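PDB 2NSF: uncharacterized protein from Corynebacterium glutamicum, which probably catalyses the mycothiol-dependent isomerisation of maleylpyruvate, as a zinc-binding enzyme. Local coordinates for residues 157-169 against 180-192. Sequence-based numbering, arbitrary orientation.
Sequences TLWMRSREVWIHA and DIPEVILRTLAAE. With ZN (zinc ion), chain E; SO4 (sulfate ion), chain B.
Trp159 enters the groove between Ile185, Thr188, Leu189 and Glu192 as a knob into a hole, where helix 157-169 and helix 183-192 cross nearly at right angles (-102°). Its CG stands anti to the backbone N (chi1 164°), which swings the indole across to the other helix. There Thr188 CG2 lies over the six-membered ring in a CH-pi contact, 3.7 Å from the centroid, while Arg163 CG backs the opposite face. A second indole marks the other end of the tight part: Pro182, the N-cap residue, sets CD almost squarely above the six-membered ring of Trp166, 3.5 Å from its centroid. Ile181 and the CD1 methyl of Ile185 pack obliquely against the same ring, whose NE1 is hydrogen-bonded to Leu35. Ile185 bridges the two indoles, CG2 toward Trp159 and CD1 toward Trp166, and to one side Ile167 CD1 meets Leu189 CD1 at 3.8 Å.

The packing gives way to polar grips on the side of the partly exposed Arg163 and Glu192. The extended Glu192 offers one carboxylate oxygen to each neighbour: OE2 accepts from Trp159 NE1 at 2.8 Å, and OE1 takes Arg163 NH1 in a salt bridge of 2.9 Å. Both donors come on the syn side but more than 30° out of the carboxylate plane; the bond to OE2 holds the indole at its N-H edge. Arg163 NH1 also reaches O4 of a sulfate at 2.9 Å, with NH2 hydrogen-bonded to its O2; the sulfate, probably from the crystallisation liquor, is also hydrogen-bonded to Thr146 and Arg150.

Elsewhere on helix 157-169, Glu164 and His168 bind the zinc ion together with His72 of helix 66-89. The contact thus joins the N-terminal helical domain to the first helix of the C-terminal domain, with helices 29-49 and 66-89 packed beside 157-169, and helix 232-239 against Leu186.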
loop_
_atom_site.group_PDB
_atom_site.type_symbol
_atom_site.label_atom_id
_atom_site.label_comp_id
_atom_site.label_asym_id
_atom_site.label_seq_id
_atom_site.Cartn_x
_atom_site.Cartn_y
_atom_site.Cartn_z
ATOM N N THR A 157 -8.933 -1.510 -7.172
ATOM C CA THR A 157 -8.929 -0.492 -6.119
ATOM C C THR A 157 -9.023 -1.123 -4.736
ATOM O O THR A 157 -8.574 -0.540 -3.755
ATOM C CB THR A 157 -10.092 0.515 -6.274
ATOM O OG1 THR A 157 -11.346 -0.171 -6.169
ATOM C CG2 THR A 157 -10.005 1.231 -7.618
ATOM N N LEU A 158 -9.613 -2.312 -4.655
ATOM C CA LEU A 158 -9.724 -2.995 -3.372
ATOM C C LEU A 158 -8.320 -3.388 -2.913
ATOM O O LEU A 158 -7.981 -3.272 -1.735
ATOM C CB LEU A 158 -10.609 -4.236 -3.505
ATOM C CG LEU A 158 -12.071 -3.975 -3.892
ATOM C CD1 LEU A 158 -12.745 -5.292 -4.226
ATOM C CD2 LEU A 158 -12.801 -3.263 -2.753
ATOM N N TRP A 159 -7.504 -3.845 -3.857
ATOM C CA TRP A 159 -6.129 -4.238 -3.559
ATOM C C TRP A 159 -5.282 -2.996 -3.305
ATOM O O TRP A 159 -4.507 -2.929 -2.349
ATOM C CB TRP A 159 -5.539 -5.026 -4.735
ATOM C CG TRP A 159 -4.032 -5.138 -4.701
ATOM C CD1 TRP A 159 -3.158 -4.685 -5.647
ATOM C CD2 TRP A 159 -3.230 -5.729 -3.668
ATOM N NE1 TRP A 159 -1.864 -4.956 -5.273
ATOM C CE2 TRP A 159 -1.878 -5.597 -4.061
ATOM C CE3 TRP A 159 -3.519 -6.361 -2.449
ATOM C CZ2 TRP A 159 -0.815 -6.070 -3.281
ATOM C CZ3 TRP A 159 -2.457 -6.835 -1.670
ATOM C CH2 TRP A 159 -1.125 -6.686 -2.091
ATOM N N MET A 160 -5.435 -2.004 -4.173
ATOM C CA MET A 160 -4.666 -0.774 -4.037
ATOM C C MET A 160 -4.905 -0.112 -2.687
ATOM O O MET A 160 -3.961 0.327 -2.029
ATOM C CB MET A 160 -5.025 0.185 -5.171
ATOM C CG MET A 160 -4.616 -0.329 -6.539
ATOM S SD MET A 160 -5.468 0.525 -7.874
ATOM C CE MET A 160 -4.514 2.013 -7.976
ATOM N N ARG A 161 -6.160 -0.041 -2.265
ATOM C CA ARG A 161 -6.455 0.577 -0.977
ATOM C C ARG A 161 -5.881 -0.272 0.156
ATOM O O ARG A 161 -5.350 0.266 1.129
ATOM C CB ARG A 161 -7.960 0.756 -0.793
ATOM C CG ARG A 161 -8.340 1.494 0.494
ATOM C CD ARG A 161 -7.734 2.899 0.546
ATOM N NE ARG A 161 -8.238 3.655 1.691
ATOM C CZ ARG A 161 -7.793 4.855 2.055
ATOM N NH1 ARG A 161 -6.825 5.449 1.367
ATOM N NH2 ARG A 161 -8.313 5.461 3.115
ATOM N N SER A 162 -5.979 -1.591 0.032
ATOM C CA SER A 162 -5.444 -2.482 1.060
ATOM C C SER A 162 -3.945 -2.251 1.268
ATOM O O SER A 162 -3.475 -2.220 2.406
ATOM C CB SER A 162 -5.699 -3.950 0.690
ATOM O OG SER A 162 -7.085 -4.262 0.749
ATOM N N ARG A 163 -3.186 -2.099 0.180
ATOM C CA ARG A 163 -1.748 -1.854 0.312
ATOM C C ARG A 163 -1.516 -0.605 1.153
ATOM O O ARG A 163 -0.650 -0.570 2.026
ATOM C CB ARG A 163 -1.083 -1.621 -1.050
ATOM C CG ARG A 163 -1.077 -2.793 -1.994
ATOM C CD ARG A 163 -0.254 -2.459 -3.239
ATOM N NE ARG A 163 -0.653 -1.179 -3.827
ATOM C CZ ARG A 163 -0.570 -0.897 -5.123
ATOM N NH1 ARG A 163 -0.095 -1.806 -5.969
ATOM N NH2 ARG A 163 -0.983 0.280 -5.578
ATOM N N GLU A 164 -2.297 0.429 0.863
ATOM C CA GLU A 164 -2.167 1.694 1.568
ATOM C C GLU A 164 -2.478 1.619 3.054
ATOM O O GLU A 164 -1.650 1.995 3.882
ATOM C CB GLU A 164 -3.084 2.747 0.940
ATOM C CG GLU A 164 -2.779 3.089 -0.508
ATOM C CD GLU A 164 -1.416 3.720 -0.697
ATOM O OE1 GLU A 164 -1.006 4.554 0.141
ATOM O OE2 GLU A 164 -0.754 3.399 -1.704
ATOM N N VAL A 165 -3.672 1.149 3.396
ATOM C CA VAL A 165 -4.059 1.107 4.799
ATOM C C VAL A 165 -3.278 0.135 5.675
ATOM O O VAL A 165 -2.949 0.465 6.812
ATOM C CB VAL A 165 -5.583 0.846 4.962
ATOM C CG1 VAL A 165 -6.369 2.052 4.452
ATOM C CG2 VAL A 165 -5.997 -0.408 4.212
ATOM N N TRP A 166 -2.966 -1.051 5.162
ATOM C CA TRP A 166 -2.225 -2.008 5.975
ATOM C C TRP A 166 -0.778 -1.600 6.188
ATOM O O TRP A 166 -0.218 -1.828 7.263
ATOM C CB TRP A 166 -2.284 -3.411 5.361
ATOM C CG TRP A 166 -3.599 -4.100 5.573
ATOM C CD1 TRP A 166 -4.577 -4.309 4.646
ATOM C CD2 TRP A 166 -4.077 -4.673 6.799
ATOM N NE1 TRP A 166 -5.635 -4.980 5.216
ATOM C CE2 TRP A 166 -5.355 -5.214 6.537
ATOM C CE3 TRP A 166 -3.549 -4.777 8.095
ATOM C CZ2 TRP A 166 -6.118 -5.855 7.525
ATOM C CZ3 TRP A 166 -4.311 -5.416 9.083
ATOM C CH2 TRP A 166 -5.581 -5.945 8.789
ATOM N N ILE A 167 -0.162 -0.991 5.179
ATOM C CA ILE A 167 1.217 -0.573 5.319
ATOM C C ILE A 167 1.348 0.786 5.999
ATOM O O ILE A 167 2.185 0.954 6.883
ATOM C CB ILE A 167 1.949 -0.520 3.966
ATOM C CG1 ILE A 167 1.962 -1.918 3.333
ATOM C CG2 ILE A 167 3.372 -0.015 4.175
ATOM C CD1 ILE A 167 2.552 -1.963 1.931
ATOM N N HIS A 168 0.538 1.762 5.599
ATOM C CA HIS A 168 0.641 3.068 6.234
ATOM C C HIS A 168 0.230 3.029 7.698
ATOM O O HIS A 168 0.545 3.942 8.455
ATOM C CB HIS A 168 -0.152 4.122 5.457
ATOM C CG HIS A 168 0.502 4.510 4.167
ATOM N ND1 HIS A 168 1.866 4.654 4.050
ATOM C CD2 HIS A 168 -0.012 4.775 2.943
ATOM C CE1 HIS A 168 2.169 4.987 2.807
ATOM N NE2 HIS A 168 1.048 5.067 2.118
ATOM N N ALA A 169 -0.461 1.970 8.106
ATOM C CA ALA A 169 -0.842 1.837 9.511
ATOM C C ALA A 169 0.465 1.719 10.291
ATOM O O ALA A 169 0.594 2.235 11.402
ATOM C CB ALA A 169 -1.697 0.596 9.717
ATOM N N ASP A 180 1.033 -7.733 11.793
ATOM C CA ASP A 180 -0.414 -7.558 11.923
ATOM C C ASP A 180 -1.147 -7.803 10.607
ATOM O O ASP A 180 -2.343 -8.092 10.590
ATOM C CB ASP A 180 -0.759 -6.129 12.375
ATOM C CG ASP A 180 -0.387 -5.858 13.813
ATOM O OD1 ASP A 180 -0.421 -6.806 14.630
ATOM O OD2 ASP A 180 -0.081 -4.686 14.131
ATOM N N ILE A 181 -0.420 -7.683 9.503
ATOM C CA ILE A 181 -1.015 -7.827 8.179
ATOM C C ILE A 181 -1.338 -9.255 7.768
ATOM O O ILE A 181 -0.474 -10.137 7.823
ATOM C CB ILE A 181 -0.093 -7.204 7.110
ATOM C CG1 ILE A 181 0.219 -5.754 7.488
ATOM C CG2 ILE A 181 -0.756 -7.270 5.739
ATOM C CD1 ILE A 181 1.304 -5.118 6.636
ATOM N N PRO A 182 -2.596 -9.504 7.357
ATOM C CA PRO A 182 -3.024 -10.837 6.929
ATOM C C PRO A 182 -2.042 -11.414 5.915
ATOM O O PRO A 182 -1.593 -10.725 5.000
ATOM C CB PRO A 182 -4.397 -10.580 6.326
ATOM C CG PRO A 182 -4.928 -9.492 7.206
ATOM C CD PRO A 182 -3.731 -8.562 7.334
ATOM N N GLU A 183 -1.716 -12.688 6.085
ATOM C CA GLU A 183 -0.771 -13.357 5.209
ATOM C C GLU A 183 -1.088 -13.242 3.716
ATOM O O GLU A 183 -0.181 -13.072 2.905
ATOM C CB GLU A 183 -0.667 -14.824 5.616
ATOM C CG GLU A 183 0.415 -15.599 4.898
ATOM C CD GLU A 183 0.564 -16.996 5.460
ATOM O OE1 GLU A 183 0.831 -17.114 6.673
ATOM O OE2 GLU A 183 0.412 -17.971 4.696
ATOM N N VAL A 184 -2.361 -13.337 3.343
ATOM C CA VAL A 184 -2.709 -13.250 1.930
ATOM C C VAL A 184 -2.252 -11.908 1.354
ATOM O O VAL A 184 -1.839 -11.828 0.194
ATOM C CB VAL A 184 -4.235 -13.448 1.701
ATOM C CG1 VAL A 184 -5.022 -12.286 2.292
ATOM C CG2 VAL A 184 -4.518 -13.604 0.213
ATOM N N ILE A 185 -2.298 -10.860 2.168
ATOM C CA ILE A 185 -1.856 -9.549 1.714
ATOM C C ILE A 185 -0.334 -9.499 1.655
ATOM O O ILE A 185 0.236 -8.958 0.708
ATOM C CB ILE A 185 -2.405 -8.433 2.628
ATOM C CG1 ILE A 185 -3.910 -8.277 2.374
ATOM C CG2 ILE A 185 -1.671 -7.117 2.362
ATOM C CD1 ILE A 185 -4.601 -7.326 3.313
ATOM N N LEU A 186 0.333 -10.075 2.651
ATOM C CA LEU A 186 1.794 -10.094 2.661
ATOM C C LEU A 186 2.341 -10.900 1.477
ATOM O O LEU A 186 3.305 -10.484 0.829
ATOM C CB LEU A 186 2.317 -10.700 3.971
ATOM C CG LEU A 186 2.136 -9.869 5.245
ATOM C CD1 LEU A 186 2.685 -10.640 6.436
ATOM C CD2 LEU A 186 2.871 -8.533 5.097
ATOM N N ARG A 187 1.730 -12.050 1.199
ATOM C CA ARG A 187 2.177 -12.884 0.086
ATOM C C ARG A 187 2.020 -12.146 -1.236
ATOM O O ARG A 187 2.889 -12.221 -2.107
ATOM C CB ARG A 187 1.393 -14.198 0.020
ATOM C CG ARG A 187 1.711 -15.188 1.131
ATOM C CD ARG A 187 1.175 -16.576 0.782
ATOM N NE ARG A 187 -0.250 -16.547 0.458
ATOM C CZ ARG A 187 -1.226 -16.810 1.321
ATOM N NH1 ARG A 187 -0.944 -17.135 2.576
ATOM N NH2 ARG A 187 -2.491 -16.736 0.932
ATOM N N THR A 188 0.906 -11.437 -1.384
ATOM C CA THR A 188 0.659 -10.695 -2.614
ATOM C C THR A 188 1.652 -9.540 -2.750
ATOM O O THR A 188 2.107 -9.234 -3.854
ATOM C CB THR A 188 -0.791 -10.166 -2.659
ATOM O OG1 THR A 188 -1.698 -11.266 -2.483
ATOM C CG2 THR A 188 -1.079 -9.512 -4.013
ATOM N N LEU A 189 1.998 -8.907 -1.631
ATOM C CA LEU A 189 2.966 -7.811 -1.650
ATOM C C LEU A 189 4.365 -8.307 -2.015
ATOM O O LEU A 189 5.082 -7.665 -2.785
ATOM C CB LEU A 189 3.035 -7.117 -0.282
ATOM C CG LEU A 189 1.918 -6.153 0.109
ATOM C CD1 LEU A 189 2.117 -5.704 1.563
ATOM C CD2 LEU A 189 1.931 -4.952 -0.835
ATOM N N ALA A 190 4.763 -9.445 -1.456
ATOM C CA ALA A 190 6.086 -9.983 -1.753
ATOM C C ALA A 190 6.220 -10.239 -3.249
ATOM O O ALA A 190 7.244 -9.917 -3.861
ATOM C CB ALA A 190 6.313 -11.273 -0.979
ATOM N N ALA A 191 5.183 -10.828 -3.835
ATOM C CA ALA A 191 5.174 -11.126 -5.261
ATOM C C ALA A 191 5.137 -9.850 -6.092
ATOM O O ALA A 191 5.909 -9.689 -7.035
ATOM C CB ALA A 191 3.975 -12.002 -5.607
ATOM N N GLU A 192 4.239 -8.936 -5.743
ATOM C CA GLU A 192 4.109 -7.698 -6.506
ATOM C C GLU A 192 5.369 -6.844 -6.501
ATOM O O GLU A 192 5.798 -6.350 -7.544
ATOM C CB GLU A 192 2.947 -6.857 -5.982
ATOM C CG GLU A 192 2.643 -5.664 -6.870
ATOM C CD GLU A 192 1.455 -4.865 -6.389
ATOM O OE1 GLU A 192 1.629 -4.036 -5.472
ATOM O OE2 GLU A 192 0.348 -5.080 -6.925
HETATM ZN ZN ZN E . 0.897 5.501 0.028
HETATM S S SO4 B . 0.165 0.458 -9.099
HETATM O O1 SO4 B . -0.007 0.590 -10.558
HETATM O O2 SO4 B . -0.652 1.463 -8.408
HETATM O O3 SO4 B . 1.580 0.670 -8.767
HETATM O O4 SO4 B . -0.261 -0.884 -8.670
HETATM O O HOH W 1 0.979 5.311 -2.150
HETATM O O HOH W 2 2.165 3.438 -0.205
#